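Local coordinates for protein putative ADP-Ribosyltransferase Scabin (Streptomyces scabiei 87.22, PDB 5EWK) that probably transfers ADP-ribose from NAD+ to a target as a mono-ADP-ribosyltransferase, and here holds a phenanthridinone inhibitor in its likely nicotinamide pocket, at residues Ala52-Val57 with Lys94-Gly99; Thr74-Asp79 with Asn134-Ala139; Asp123-Trp128 with Arg183-Ser188. All coordinates share one frame; numbering follows the deposited sequence.

Contact 1. Residues Ala52-Val57 with Lys94-Gly99; sequences AADPRV and KDVIDG. With P34 (N~2~,N~2~-dimethyl-N~1~-(6-oxo-5,6-dihydrophenanthridin-2-yl)glycinamide), chain B.
Val96 sets its methyl groups against the salt-bridged pair Asp54 and Arg56, so that an ion pair formed within one loop becomes the surface on which a second loop rests. The first loop precedes strand 75-79; the second joins helices 83-89 and 103-108. Asp54 can be followed outward. Its CB points toward the 94-99 loop, and CG, anti to the backbone N (chi1 -168°), meets Val96. Asp54 CB approaches Val96 CG1 at 4.1 Å, and Asp54 CG lies 3.7 Å from Val96 CG2. Asp54 OD1 accepts from Arg56 NE at 2.9 Å through its syn lone pair, and also, on its anti side, from Arg56 N at 3.2 Å, which closes an Asx turn within the type I turn of Asp54-Val57. Asp54 OD2 takes Arg56 NH2 at 2.8 Å, again by the syn lone pair and nearly straight (171°), while coming within 3.2 Å of Val96 CG2.

The two bonds are side-on, and both oxygens lie close to the guanidinium plane, which fixes its rotation. Arg56 reaches this position by a bend at chi3 (-60°), and Arg56 NH2 then sits 3.4 Å from Val96 CG2. Ile97 comes over one face of the same group, with Ile97 CD1 4.0 Å from Arg56 NH1, while Val57 CB packs against Val96 CG1.

In the opposing loop, Asp95 OD1 accepts from Ile97 N, an Asx turn, and from Asp98 N, extending it to an Asx motif. Lys94, in this loop, makes a weak hydrogen bond to the tertiary amine of P34. With each aspartate bonded inside its own loop, what passes between the loops is van der Waals contact, the opposite charges of Asp54 and Arg56 probably offsetting each other beside the valine.

Contact 2. Residues Thr74-Asp79 with Asn134-Ala139; sequences TLYRSD and NYYIDA. With P34 (N~2~,N~2~-dimethyl-N~1~-(6-oxo-5,6-dihydrophenanthridin-2-yl)glycinamide), chain B.
The carbonyl oxygen of Tyr135 is approached twice by the opposing strand: Arg77 N donates a hydrogen bond to Tyr135 O at 3.0 Å, and Tyr76 makes a bent CA-H...O contact with the same oxygen, Tyr76 CA lying 3.1 Å from Tyr135 O. Arg77 and Tyr135 form one hydrogen-bonded antiparallel pair and Leu75 with Ile137 the next, where Ile137 N meets Leu75 O at 2.8 Å. The short strands run at 152° to each other.

In the non-hydrogen-bonded pair between them, two tyrosines make a T-shaped stack. The edge of Tyr76 points into the face of Tyr136 with planes at 79° and centroids 5.3 Å apart, Tyr76 CE2 reaching Tyr136 CD2 at 3.8 Å. The Tyr136 hydroxyl has its polar partners at Glu185 and His122.

On the sheet face carrying Arg77, Tyr135 and Ile137, Ile137 CD1 packs on Arg77 CB. Tyr135 CE2 also meets Asp79 CB. Arg77 CG lies anti to the backbone N (chi1 179°) and the chain runs out extended; Arg77 NE and NH1 both grip Asp79 OD2 from the same side of the carboxylate, NE at 2.8 Å. Held flat this way, and with NH2 bonded to Ser117 O, the guanidinium lays a face against the phenanthridinone of P34. The lactam is read by the backbone of Ser78: Ser78 N meets P34 OAD at 2.8 Å while Ser78 O accepts from P34 NAN at 2.8 Å, resembling nicotinamide binding in ADP-ribosyltransferases. An arginine on this strand fits the Arg-Ser-Glu class.

Strand 75-79 is an outermost strand of a four-stranded sheet, and strand 133-137 pairs on its far side with strand 172-179. Helix 83-89 packs on Tyr135 through Pro83, Val86 and Phe87, and strand 115-119 packs against Leu75, Arg77 and Ile137.

Contact 3. Residues Asp123-Trp128 with Arg183-Ser188; sequences DLYKTW and RTEKMS. With P34 (N~2~,N~2~-dimethyl-N~1~-(6-oxo-5,6-dihydrophenanthridin-2-yl)glycinamide), chain B.
The ring of Tyr125 lies among the backbone of Arg183-Glu185, approached obliquely by Arg183 O, 3.4 Å from Tyr125 CE1, and by Glu185 CG, 3.8 Å from Tyr125 CZ. Over one ring face, offset toward the rim, comes CG of its own neighbour Lys126. A second flat group, the indole of Trp128, has the tricycle of P34 over one face, with Trp128 CZ2 only 3.3 Å from P34 CAT, and CA of Tyr125 at its edge. The guanidinium of Arg183 has Lys126 O near its plane at the edge, and Arg183 CD lies 3.5 Å from Lys126 O.

Tyr125 reaches the strand because its CG takes the crowded position between backbone N and carbonyl carbon (chi1 74°). Lys126 runs alongside, extended until a bend at chi4 (-73°) brings Lys126 NZ to Arg183 O at 2.7 Å, its donor only slightly tilted from the carbonyl plane. The same ammonium group makes a weak bond to Tyr125 OH.

That carbonyl belongs to a G1 beta bulge, in which Arg183 and Thr184 both face Asp179 and Arg183 adopts a left-handed backbone conformation at the start of strand 184-192. Its partner is a 3-10 turn, residues 124-127, in the loop linking strands 115-119 and 133-137 of the ADP-ribosyltransferase fold. Thr127 closes the turn, its OG1 and N both donating to Leu124 O.

Glu185 crosses the tyrosine ring with its carboxylate 26° from the ring plane, and OE2 goes on to hydrogen-bond with Tyr136 OH and Asn134 ND2. Strand 172-179 adjoins the contact, Val178 touching Tyr125 and Cys176 touching Glu185. In the 3-10 turn, Leu124 CD2 rests on P34 CAH at 3.6 Å, beside Gln158, which touches both Leu124 and Trp128.

In the fold
Contact 2 lies near the middle of the chain, with its centre about 12 Å from that of contact 3 and about 19 Å from that of contact 1; contacts 1 and 3 are on opposite sides of the chain's centre, about 28 Å apart between centres. In sequence, contact 1 closes before contact 3 opens, while the segments of contact 2 alternate with those of both. Contacts 2 and 3 share the four-stranded sheet, whose two outermost strands they occupy, and touch each other. All three border P34: contact 1 through Lys94 beside the dimethylamino tail, contact 2 at the lactam and one ring face, contact 3 over its aromatic rings. One pocket is thus assembled from distant parts of the sequence.

Contact 1. Residues Ala52-Val57 with Lys94-Gly99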
loop_
_atom_site.group_PDB
_atom_site.type_symbol
_atom_site.label_atom_id
_atom_site.label_comp_id
_atom_site.label_asym_id
_atom_site.label_seq_id
_atom_site.Cartn_x
_atom_site.Cartn_y
_atom_site.Cartn_z
ATOM N N ALA A 52 9.581 3.550 -3.769
ATOM C CA ALA A 52 8.719 4.315 -4.671
ATOM C C ALA A 52 8.897 3.893 -6.126
ATOM O O ALA A 52 10.019 3.734 -6.616
ATOM C CB ALA A 52 9.014 5.807 -4.533
ATOM N N ALA A 53 7.764 3.756 -6.831
ATOM C CA ALA A 53 7.790 3.547 -8.275
ATOM C C ALA A 53 8.004 4.851 -9.026
ATOM O O ALA A 53 8.543 4.847 -10.142
ATOM C CB ALA A 53 6.491 2.881 -8.721
ATOM N N ASP A 54 7.632 5.972 -8.417
ATOM C CA ASP A 54 7.855 7.295 -8.997
ATOM C C ASP A 54 8.720 8.084 -8.027
ATOM O O ASP A 54 8.201 8.653 -7.050
ATOM C CB ASP A 54 6.536 8.020 -9.249
ATOM C CG ASP A 54 6.712 9.245 -10.111
ATOM O OD1 ASP A 54 7.827 9.816 -10.130
ATOM O OD2 ASP A 54 5.729 9.632 -10.777
ATOM N N PRO A 55 10.041 8.126 -8.234
ATOM C CA PRO A 55 10.924 8.795 -7.268
ATOM C C PRO A 55 10.841 10.311 -7.286
ATOM O O PRO A 55 11.533 10.958 -6.492
ATOM C CB PRO A 55 12.317 8.322 -7.702
ATOM C CG PRO A 55 12.169 8.124 -9.185
ATOM C CD PRO A 55 10.798 7.541 -9.356
ATOM N N ARG A 56 10.034 10.913 -8.160
ATOM C CA ARG A 56 9.883 12.359 -8.128
ATOM C C ARG A 56 9.108 12.832 -6.910
ATOM O O ARG A 56 9.021 14.044 -6.685
ATOM C CB ARG A 56 9.178 12.842 -9.392
ATOM C CG ARG A 56 9.910 12.497 -10.681
ATOM C CD ARG A 56 9.064 12.883 -11.882
ATOM N NE ARG A 56 7.786 12.178 -11.869
ATOM C CZ ARG A 56 6.756 12.475 -12.654
ATOM N NH1 ARG A 56 6.837 13.472 -13.533
ATOM N NH2 ARG A 56 5.641 11.773 -12.558
ATOM N N VAL A 57 8.524 11.921 -6.137
ATOM C CA VAL A 57 7.763 12.339 -4.973
ATOM C C VAL A 57 8.661 13.166 -4.063
ATOM O O VAL A 57 9.865 12.903 -3.933
ATOM C CB VAL A 57 7.179 11.115 -4.252
ATOM C CG1 VAL A 57 8.298 10.163 -3.753
ATOM C CG2 VAL A 57 6.273 11.551 -3.114
ATOM N N LYS A 94 -1.480 8.623 -8.439
ATOM C CA LYS A 94 -2.202 9.438 -9.414
ATOM C C LYS A 94 -1.432 10.710 -9.781
ATOM O O LYS A 94 -1.330 11.055 -10.962
ATOM C CB LYS A 94 -3.583 9.787 -8.873
ATOM C CG LYS A 94 -4.536 8.612 -8.701
ATOM C CD LYS A 94 -5.958 9.139 -8.489
ATOM C CE LYS A 94 -6.844 8.190 -7.692
ATOM N NZ LYS A 94 -7.538 7.164 -8.533
ATOM N N ASP A 95 -0.879 11.433 -8.793
ATOM C CA ASP A 95 -0.253 12.731 -9.107
ATOM C C ASP A 95 0.814 13.081 -8.063
ATOM O O ASP A 95 0.506 13.676 -7.026
ATOM C CB ASP A 95 -1.309 13.827 -9.194
ATOM C CG ASP A 95 -0.751 15.135 -9.733
ATOM O OD1 ASP A 95 0.480 15.251 -9.891
ATOM O OD2 ASP A 95 -1.544 16.063 -10.006
ATOM N N VAL A 96 2.076 12.751 -8.376
ATOM C CA VAL A 96 3.193 13.124 -7.508
ATOM C C VAL A 96 3.532 14.602 -7.597
ATOM O O VAL A 96 4.212 15.133 -6.708
ATOM C CB VAL A 96 4.484 12.325 -7.812
ATOM C CG1 VAL A 96 4.405 10.939 -7.240
ATOM C CG2 VAL A 96 4.795 12.276 -9.314
ATOM N N ILE A 97 3.098 15.288 -8.655
ATOM C CA ILE A 97 3.514 16.663 -8.896
ATOM C C ILE A 97 2.565 17.617 -8.184
ATOM O O ILE A 97 2.983 18.398 -7.321
ATOM C CB ILE A 97 3.569 16.954 -10.410
ATOM C CG1 ILE A 97 4.552 16.000 -11.106
ATOM C CG2 ILE A 97 3.932 18.409 -10.678
ATOM C CD1 ILE A 97 5.964 16.035 -10.556
ATOM N N ASP A 98 1.281 17.559 -8.541
ATOM C CA ASP A 98 0.288 18.508 -8.056
ATOM C C ASP A 98 -0.772 17.864 -7.175
ATOM O O ASP A 98 -1.758 18.524 -6.831
ATOM C CB ASP A 98 -0.371 19.199 -9.245
ATOM C CG ASP A 98 0.641 19.847 -10.148
ATOM O OD1 ASP A 98 1.412 20.692 -9.645
ATOM O OD2 ASP A 98 0.695 19.491 -11.345
ATOM N N GLY A 99 -0.599 16.606 -6.795
ATOM C CA GLY A 99 -1.585 15.924 -5.991
ATOM C C GLY A 99 -1.641 16.458 -4.569
ATOM O O GLY A 99 -0.874 17.323 -4.148
HETATM C CAA P34 B . -4.572 5.150 -6.226
HETATM N N P34 B . -6.010 5.369 -6.329
HETATM C CAB P34 B . -6.520 4.521 -7.371
HETATM C CA P34 B . -6.656 5.015 -5.085
HETATM C C P34 B . -7.927 5.742 -4.590
HETATM O O P34 B . -8.252 6.834 -5.073
HETATM N NAM P34 B . -8.629 5.149 -3.567
HETATM C CAP P34 B . -8.273 3.890 -3.016
HETATM C CAK P34 B . -7.963 3.751 -1.660
HETATM C CAU P34 B . -7.593 2.464 -1.187
HETATM C CAT P34 B . -7.255 2.166 0.213
HETATM C CAI P34 B . -7.246 3.151 1.199
HETATM C CAF P34 B . -6.925 2.824 2.499
HETATM C CAE P34 B . -6.547 1.521 2.851
HETATM C CAH P34 B . -6.542 0.530 1.864
HETATM C CAS P34 B . -6.881 0.854 0.561
HETATM C CAQ P34 B . -6.901 -0.240 -0.415
HETATM O OAD P34 B . -6.590 -1.404 -0.143
HETATM N NAN P34 B . -7.220 0.082 -1.688
HETATM C CAR P34 B . -7.577 1.402 -2.086
HETATM C CAJ P34 B . -7.886 1.569 -3.439
HETATM C CAG P34 B . -8.255 2.808 -3.866
#

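Contact 2. Residues Thr74-Asp79 with Asn134-Ala139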
loop_
_atom_site.group_PDB
_atom_site.type_symbol
_atom_site.label_atom_id
_atom_site.label_comp_id
_atom_site.label_asym_id
_atom_site.label_seq_id
_atom_site.Cartn_x
_atom_site.Cartn_y
_atom_site.Cartn_z
ATOM N N THR A 74 3.522 -8.338 5.771
ATOM C CA THR A 74 2.760 -8.221 4.537
ATOM C C THR A 74 1.708 -7.137 4.694
ATOM O O THR A 74 1.003 -7.084 5.708
ATOM C CB THR A 74 2.098 -9.558 4.212
ATOM O OG1 THR A 74 3.094 -10.586 4.177
ATOM C CG2 THR A 74 1.364 -9.517 2.879
ATOM N N LEU A 75 1.608 -6.283 3.680
ATOM C CA LEU A 75 0.528 -5.320 3.542
ATOM C C LEU A 75 -0.350 -5.723 2.367
ATOM O O LEU A 75 -0.020 -6.620 1.584
ATOM C CB LEU A 75 1.069 -3.902 3.329
ATOM C CG LEU A 75 1.985 -3.337 4.405
ATOM C CD1 LEU A 75 2.592 -2.001 3.962
ATOM C CD2 LEU A 75 1.294 -3.256 5.765
ATOM N N TYR A 76 -1.486 -5.048 2.243
ATOM C CA TYR A 76 -2.489 -5.447 1.272
ATOM C C TYR A 76 -3.022 -4.212 0.569
ATOM O O TYR A 76 -3.026 -3.119 1.122
ATOM C CB TYR A 76 -3.642 -6.245 1.932
ATOM C CG TYR A 76 -3.081 -7.352 2.794
ATOM C CD1 TYR A 76 -2.784 -7.120 4.117
ATOM C CD2 TYR A 76 -2.844 -8.578 2.274
ATOM C CE1 TYR A 76 -2.216 -8.116 4.923
ATOM C CE2 TYR A 76 -2.279 -9.587 3.070
ATOM C CZ TYR A 76 -1.992 -9.332 4.374
ATOM O OH TYR A 76 -1.405 -10.321 5.145
ATOM N N ARG A 77 -3.465 -4.400 -0.666
ATOM C CA ARG A 77 -4.179 -3.345 -1.380
ATOM C C ARG A 77 -5.266 -3.964 -2.239
ATOM O O ARG A 77 -4.982 -4.800 -3.111
ATOM C CB ARG A 77 -3.234 -2.513 -2.259
ATOM C CG ARG A 77 -3.962 -1.425 -3.038
ATOM C CD ARG A 77 -3.004 -0.549 -3.882
ATOM N NE ARG A 77 -3.771 0.183 -4.898
ATOM C CZ ARG A 77 -4.405 1.324 -4.699
ATOM N NH1 ARG A 77 -5.101 1.866 -5.704
ATOM N NH2 ARG A 77 -4.351 1.953 -3.532
ATOM N N SER A 78 -6.500 -3.521 -1.981
ATOM C CA SER A 78 -7.647 -3.791 -2.828
ATOM C C SER A 78 -7.563 -2.873 -4.051
ATOM O O SER A 78 -7.385 -1.660 -3.906
ATOM C CB SER A 78 -8.923 -3.532 -2.008
ATOM O OG SER A 78 -10.044 -3.737 -2.835
ATOM N N ASP A 79 -7.635 -3.438 -5.251
ATOM C CA ASP A 79 -7.536 -2.628 -6.462
ATOM C C ASP A 79 -8.309 -3.324 -7.576
ATOM O O ASP A 79 -8.237 -4.549 -7.734
ATOM C CB ASP A 79 -6.070 -2.412 -6.855
ATOM C CG ASP A 79 -5.832 -1.164 -7.663
ATOM O OD1 ASP A 79 -6.659 -0.816 -8.545
ATOM O OD2 ASP A 79 -4.781 -0.521 -7.438
ATOM N N ASN A 134 -7.225 -8.561 -4.390
ATOM C CA ASN A 134 -6.533 -8.291 -3.128
ATOM C C ASN A 134 -5.048 -8.559 -3.369
ATOM O O ASN A 134 -4.642 -9.711 -3.537
ATOM C CB ASN A 134 -7.091 -9.183 -2.021
ATOM C CG ASN A 134 -6.713 -8.720 -0.651
ATOM O OD1 ASN A 134 -6.610 -7.513 -0.370
ATOM N ND2 ASN A 134 -6.453 -9.693 0.249
ATOM N N TYR A 135 -4.269 -7.493 -3.483
ATOM C CA TYR A 135 -2.825 -7.580 -3.668
ATOM C C TYR A 135 -2.089 -7.718 -2.344
ATOM O O TYR A 135 -2.454 -7.106 -1.340
ATOM C CB TYR A 135 -2.328 -6.340 -4.416
ATOM C CG TYR A 135 -2.711 -6.337 -5.883
ATOM C CD1 TYR A 135 -1.882 -6.919 -6.835
ATOM C CD2 TYR A 135 -3.893 -5.769 -6.318
ATOM C CE1 TYR A 135 -2.214 -6.946 -8.158
ATOM C CE2 TYR A 135 -4.232 -5.763 -7.681
ATOM C CZ TYR A 135 -3.393 -6.362 -8.584
ATOM O OH TYR A 135 -3.704 -6.409 -9.918
ATOM N N TYR A 136 -1.016 -8.504 -2.389
ATOM C CA TYR A 136 -0.139 -8.809 -1.278
ATOM C C TYR A 136 1.192 -8.109 -1.525
ATOM O O TYR A 136 1.781 -8.252 -2.606
ATOM C CB TYR A 136 0.060 -10.327 -1.175
ATOM C CG TYR A 136 -1.154 -11.123 -0.764
ATOM C CD1 TYR A 136 -2.373 -11.020 -1.435
ATOM C CD2 TYR A 136 -1.111 -11.939 0.337
ATOM C CE1 TYR A 136 -3.467 -11.765 -1.047
ATOM C CE2 TYR A 136 -2.203 -12.671 0.744
ATOM C CZ TYR A 136 -3.394 -12.570 0.044
ATOM O OH TYR A 136 -4.493 -13.291 0.420
ATOM N N ILE A 137 1.650 -7.332 -0.533
ATOM C CA ILE A 137 2.759 -6.398 -0.696
ATOM C C ILE A 137 3.791 -6.632 0.405
ATOM O O ILE A 137 3.433 -6.771 1.582
ATOM C CB ILE A 137 2.252 -4.943 -0.662
ATOM C CG1 ILE A 137 1.388 -4.693 -1.899
ATOM C CG2 ILE A 137 3.422 -3.940 -0.592
ATOM C CD1 ILE A 137 0.488 -3.495 -1.753
ATOM N N ASP A 138 5.066 -6.665 0.028
ATOM C CA ASP A 138 6.165 -6.808 0.992
ATOM C C ASP A 138 7.146 -5.699 0.668
ATOM O O ASP A 138 8.025 -5.882 -0.162
ATOM C CB ASP A 138 6.801 -8.188 0.874
ATOM C CG ASP A 138 8.012 -8.384 1.762
ATOM O OD1 ASP A 138 8.133 -7.671 2.778
ATOM O OD2 ASP A 138 8.835 -9.304 1.469
ATOM N N ALA A 139 6.942 -4.525 1.257
ATOM C CA ALA A 139 7.682 -3.333 0.890
ATOM C C ALA A 139 8.149 -2.621 2.144
ATOM O O ALA A 139 7.422 -2.604 3.152
ATOM C CB ALA A 139 6.793 -2.352 0.106
HETATM C CAA P34 B . -4.572 5.150 -6.226
HETATM N N P34 B . -6.010 5.369 -6.329
HETATM C CAB P34 B . -6.520 4.521 -7.371
HETATM C CA P34 B . -6.656 5.015 -5.085
HETATM C C P34 B . -7.927 5.742 -4.590
HETATM O O P34 B . -8.252 6.834 -5.073
HETATM N NAM P34 B . -8.629 5.149 -3.567
HETATM C CAP P34 B . -8.273 3.890 -3.016
HETATM C CAK P34 B . -7.963 3.751 -1.660
HETATM C CAU P34 B . -7.593 2.464 -1.187
HETATM C CAT P34 B . -7.255 2.166 0.213
HETATM C CAI P34 B . -7.246 3.151 1.199
HETATM C CAF P34 B . -6.925 2.824 2.499
HETATM C CAE P34 B . -6.547 1.521 2.851
HETATM C CAH P34 B . -6.542 0.530 1.864
HETATM C CAS P34 B . -6.881 0.854 0.561
HETATM C CAQ P34 B . -6.901 -0.240 -0.415
HETATM O OAD P34 B . -6.590 -1.404 -0.143
HETATM N NAN P34 B . -7.220 0.082 -1.688
HETATM C CAR P34 B . -7.577 1.402 -2.086
HETATM C CAJ P34 B . -7.886 1.569 -3.439
HETATM C CAG P34 B . -8.255 2.808 -3.866
#

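Contact 3. Residues Asp123-Trp128 with Arg183-Ser188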
loop_
_atom_site.group_PDB
_atom_site.type_symbol
_atom_site.label_atom_id
_atom_site.label_comp_id
_atom_site.label_asym_id
_atom_site.label_seq_id
_atom_site.Cartn_x
_atom_site.Cartn_y
_atom_site.Cartn_z
ATOM N N ASP A 123 -8.115 -8.491 5.338
ATOM C CA ASP A 123 -9.540 -8.590 5.022
ATOM C C ASP A 123 -10.203 -7.287 4.587
ATOM O O ASP A 123 -11.424 -7.297 4.379
ATOM C CB ASP A 123 -10.285 -9.130 6.237
ATOM C CG ASP A 123 -9.821 -10.510 6.623
ATOM O OD1 ASP A 123 -9.392 -11.279 5.741
ATOM O OD2 ASP A 123 -9.880 -10.804 7.824
ATOM N N LEU A 124 -9.471 -6.172 4.476
ATOM C CA LEU A 124 -10.139 -4.917 4.146
ATOM C C LEU A 124 -10.769 -4.982 2.766
ATOM O O LEU A 124 -11.722 -4.241 2.486
ATOM C CB LEU A 124 -9.130 -3.754 4.230
ATOM C CG LEU A 124 -9.853 -2.365 4.203
ATOM C CD1 LEU A 124 -10.612 -2.160 5.478
ATOM C CD2 LEU A 124 -8.821 -1.262 4.001
ATOM N N TYR A 125 -10.276 -5.872 1.903
ATOM C CA TYR A 125 -10.900 -6.025 0.573
ATOM C C TYR A 125 -12.390 -6.318 0.663
ATOM O O TYR A 125 -13.124 -6.035 -0.289
ATOM C CB TYR A 125 -10.224 -7.160 -0.222
ATOM C CG TYR A 125 -10.584 -8.565 0.251
ATOM C CD1 TYR A 125 -11.630 -9.276 -0.298
ATOM C CD2 TYR A 125 -9.797 -9.205 1.223
ATOM C CE1 TYR A 125 -11.959 -10.520 0.140
ATOM C CE2 TYR A 125 -10.115 -10.474 1.677
ATOM C CZ TYR A 125 -11.169 -11.149 1.110
ATOM O OH TYR A 125 -11.509 -12.392 1.567
ATOM N N LYS A 126 -12.856 -6.920 1.758
ATOM C CA LYS A 126 -14.281 -7.213 1.905
ATOM C C LYS A 126 -15.141 -5.957 1.993
ATOM O O LYS A 126 -16.369 -6.050 1.855
ATOM C CB LYS A 126 -14.497 -8.079 3.145
ATOM C CG LYS A 126 -13.785 -9.419 3.088
ATOM C CD LYS A 126 -14.015 -10.201 4.352
ATOM C CE LYS A 126 -13.394 -11.593 4.258
ATOM N NZ LYS A 126 -14.149 -12.497 3.356
ATOM N N THR A 127 -14.534 -4.797 2.246
ATOM C CA THR A 127 -15.280 -3.550 2.354
ATOM C C THR A 127 -15.324 -2.784 1.039
ATOM O O THR A 127 -16.092 -1.820 0.932
ATOM C CB THR A 127 -14.678 -2.640 3.450
ATOM O OG1 THR A 127 -13.407 -2.106 3.029
ATOM C CG2 THR A 127 -14.497 -3.408 4.771
ATOM N N TRP A 128 -14.489 -3.158 0.058
ATOM C CA TRP A 128 -14.417 -2.466 -1.227
ATOM C C TRP A 128 -15.273 -3.233 -2.220
ATOM O O TRP A 128 -14.944 -4.363 -2.594
ATOM C CB TRP A 128 -12.979 -2.366 -1.731
ATOM C CG TRP A 128 -12.070 -1.618 -0.841
ATOM C CD1 TRP A 128 -11.295 -2.138 0.147
ATOM C CD2 TRP A 128 -11.820 -0.205 -0.846
ATOM N NE1 TRP A 128 -10.585 -1.143 0.764
ATOM C CE2 TRP A 128 -10.886 0.054 0.179
ATOM C CE3 TRP A 128 -12.300 0.864 -1.606
ATOM C CZ2 TRP A 128 -10.416 1.329 0.459
ATOM C CZ3 TRP A 128 -11.828 2.133 -1.326
ATOM C CH2 TRP A 128 -10.895 2.354 -0.305
ATOM N N ARG A 183 -17.613 -11.858 -1.342
ATOM C CA ARG A 183 -16.517 -11.055 -0.789
ATOM C C ARG A 183 -15.447 -11.967 -0.202
ATOM O O ARG A 183 -14.994 -11.775 0.920
ATOM C CB ARG A 183 -17.026 -10.051 0.256
ATOM C CG ARG A 183 -18.072 -9.041 -0.292
ATOM C CD ARG A 183 -18.795 -8.295 0.824
ATOM N NE ARG A 183 -19.419 -9.210 1.783
ATOM C CZ ARG A 183 -20.562 -9.860 1.582
ATOM N NH1 ARG A 183 -21.252 -9.684 0.453
ATOM N NH2 ARG A 183 -21.023 -10.685 2.521
ATOM N N THR A 184 -15.051 -12.954 -0.987
ATOM C CA THR A 184 -14.013 -13.906 -0.599
ATOM C C THR A 184 -12.930 -13.962 -1.665
ATOM O O THR A 184 -13.150 -13.625 -2.820
ATOM C CB THR A 184 -14.612 -15.303 -0.395
ATOM O OG1 THR A 184 -15.236 -15.739 -1.600
ATOM C CG2 THR A 184 -15.587 -15.309 0.775
ATOM N N GLU A 185 -11.748 -14.428 -1.279
ATOM C CA GLU A 185 -10.673 -14.622 -2.246
ATOM C C GLU A 185 -10.849 -15.945 -2.979
ATOM O O GLU A 185 -11.247 -16.950 -2.377
ATOM C CB GLU A 185 -9.306 -14.612 -1.559
ATOM C CG GLU A 185 -8.921 -13.262 -1.034
ATOM C CD GLU A 185 -7.591 -13.243 -0.293
ATOM O OE1 GLU A 185 -7.487 -13.950 0.739
ATOM O OE2 GLU A 185 -6.688 -12.455 -0.675
ATOM N N LYS A 186 -10.591 -15.929 -4.291
ATOM C CA LYS A 186 -10.618 -17.136 -5.115
ATOM C C LYS A 186 -9.214 -17.731 -5.045
ATOM O O LYS A 186 -8.334 -17.428 -5.853
ATOM C CB LYS A 186 -11.050 -16.837 -6.541
ATOM C CG LYS A 186 -12.459 -16.306 -6.606
ATOM C CD LYS A 186 -13.002 -16.340 -8.013
ATOM C CE LYS A 186 -12.863 -15.004 -8.685
ATOM N NZ LYS A 186 -13.758 -14.907 -9.879
ATOM N N MET A 187 -8.980 -18.544 -4.024
ATOM C CA MET A 187 -7.600 -18.838 -3.679
ATOM C C MET A 187 -6.895 -19.744 -4.682
ATOM O O MET A 187 -5.662 -19.687 -4.776
ATOM C CB MET A 187 -7.542 -19.421 -2.267
ATOM C CG MET A 187 -7.893 -18.370 -1.197
ATOM S SD MET A 187 -7.283 -18.762 0.435
ATOM C CE MET A 187 -5.504 -18.507 0.196
ATOM N N SER A 188 -7.618 -20.571 -5.448
ATOM C CA SER A 188 -6.977 -21.327 -6.508
ATOM C C SER A 188 -6.604 -20.462 -7.705
ATOM O O SER A 188 -5.974 -20.965 -8.640
ATOM C CB SER A 188 -7.888 -22.458 -6.961
ATOM O OG SER A 188 -8.131 -23.395 -5.929
HETATM C CAA P34 B . -4.572 5.150 -6.226
HETATM N N P34 B . -6.010 5.369 -6.329
HETATM C CAB P34 B . -6.520 4.521 -7.371
HETATM C CA P34 B . -6.656 5.015 -5.085
HETATM C C P34 B . -7.927 5.742 -4.590
HETATM O O P34 B . -8.252 6.834 -5.073
HETATM N NAM P34 B . -8.629 5.149 -3.567
HETATM C CAP P34 B . -8.273 3.890 -3.016
HETATM C CAK P34 B . -7.963 3.751 -1.660
HETATM C CAU P34 B . -7.593 2.464 -1.187
HETATM C CAT P34 B . -7.255 2.166 0.213
HETATM C CAI P34 B . -7.246 3.151 1.199
HETATM C CAF P34 B . -6.925 2.824 2.499
HETATM C CAE P34 B . -6.547 1.521 2.851
HETATM C CAH P34 B . -6.542 0.530 1.864
HETATM C CAS P34 B . -6.881 0.854 0.561
HETATM C CAQ P34 B . -6.901 -0.240 -0.415
HETATM O OAD P34 B . -6.590 -1.404 -0.143
HETATM N NAN P34 B . -7.220 0.082 -1.688
HETATM C CAR P34 B . -7.577 1.402 -2.086
HETATM C CAJ P34 B . -7.886 1.569 -3.439
HETATM C CAG P34 B . -8.255 2.808 -3.866
#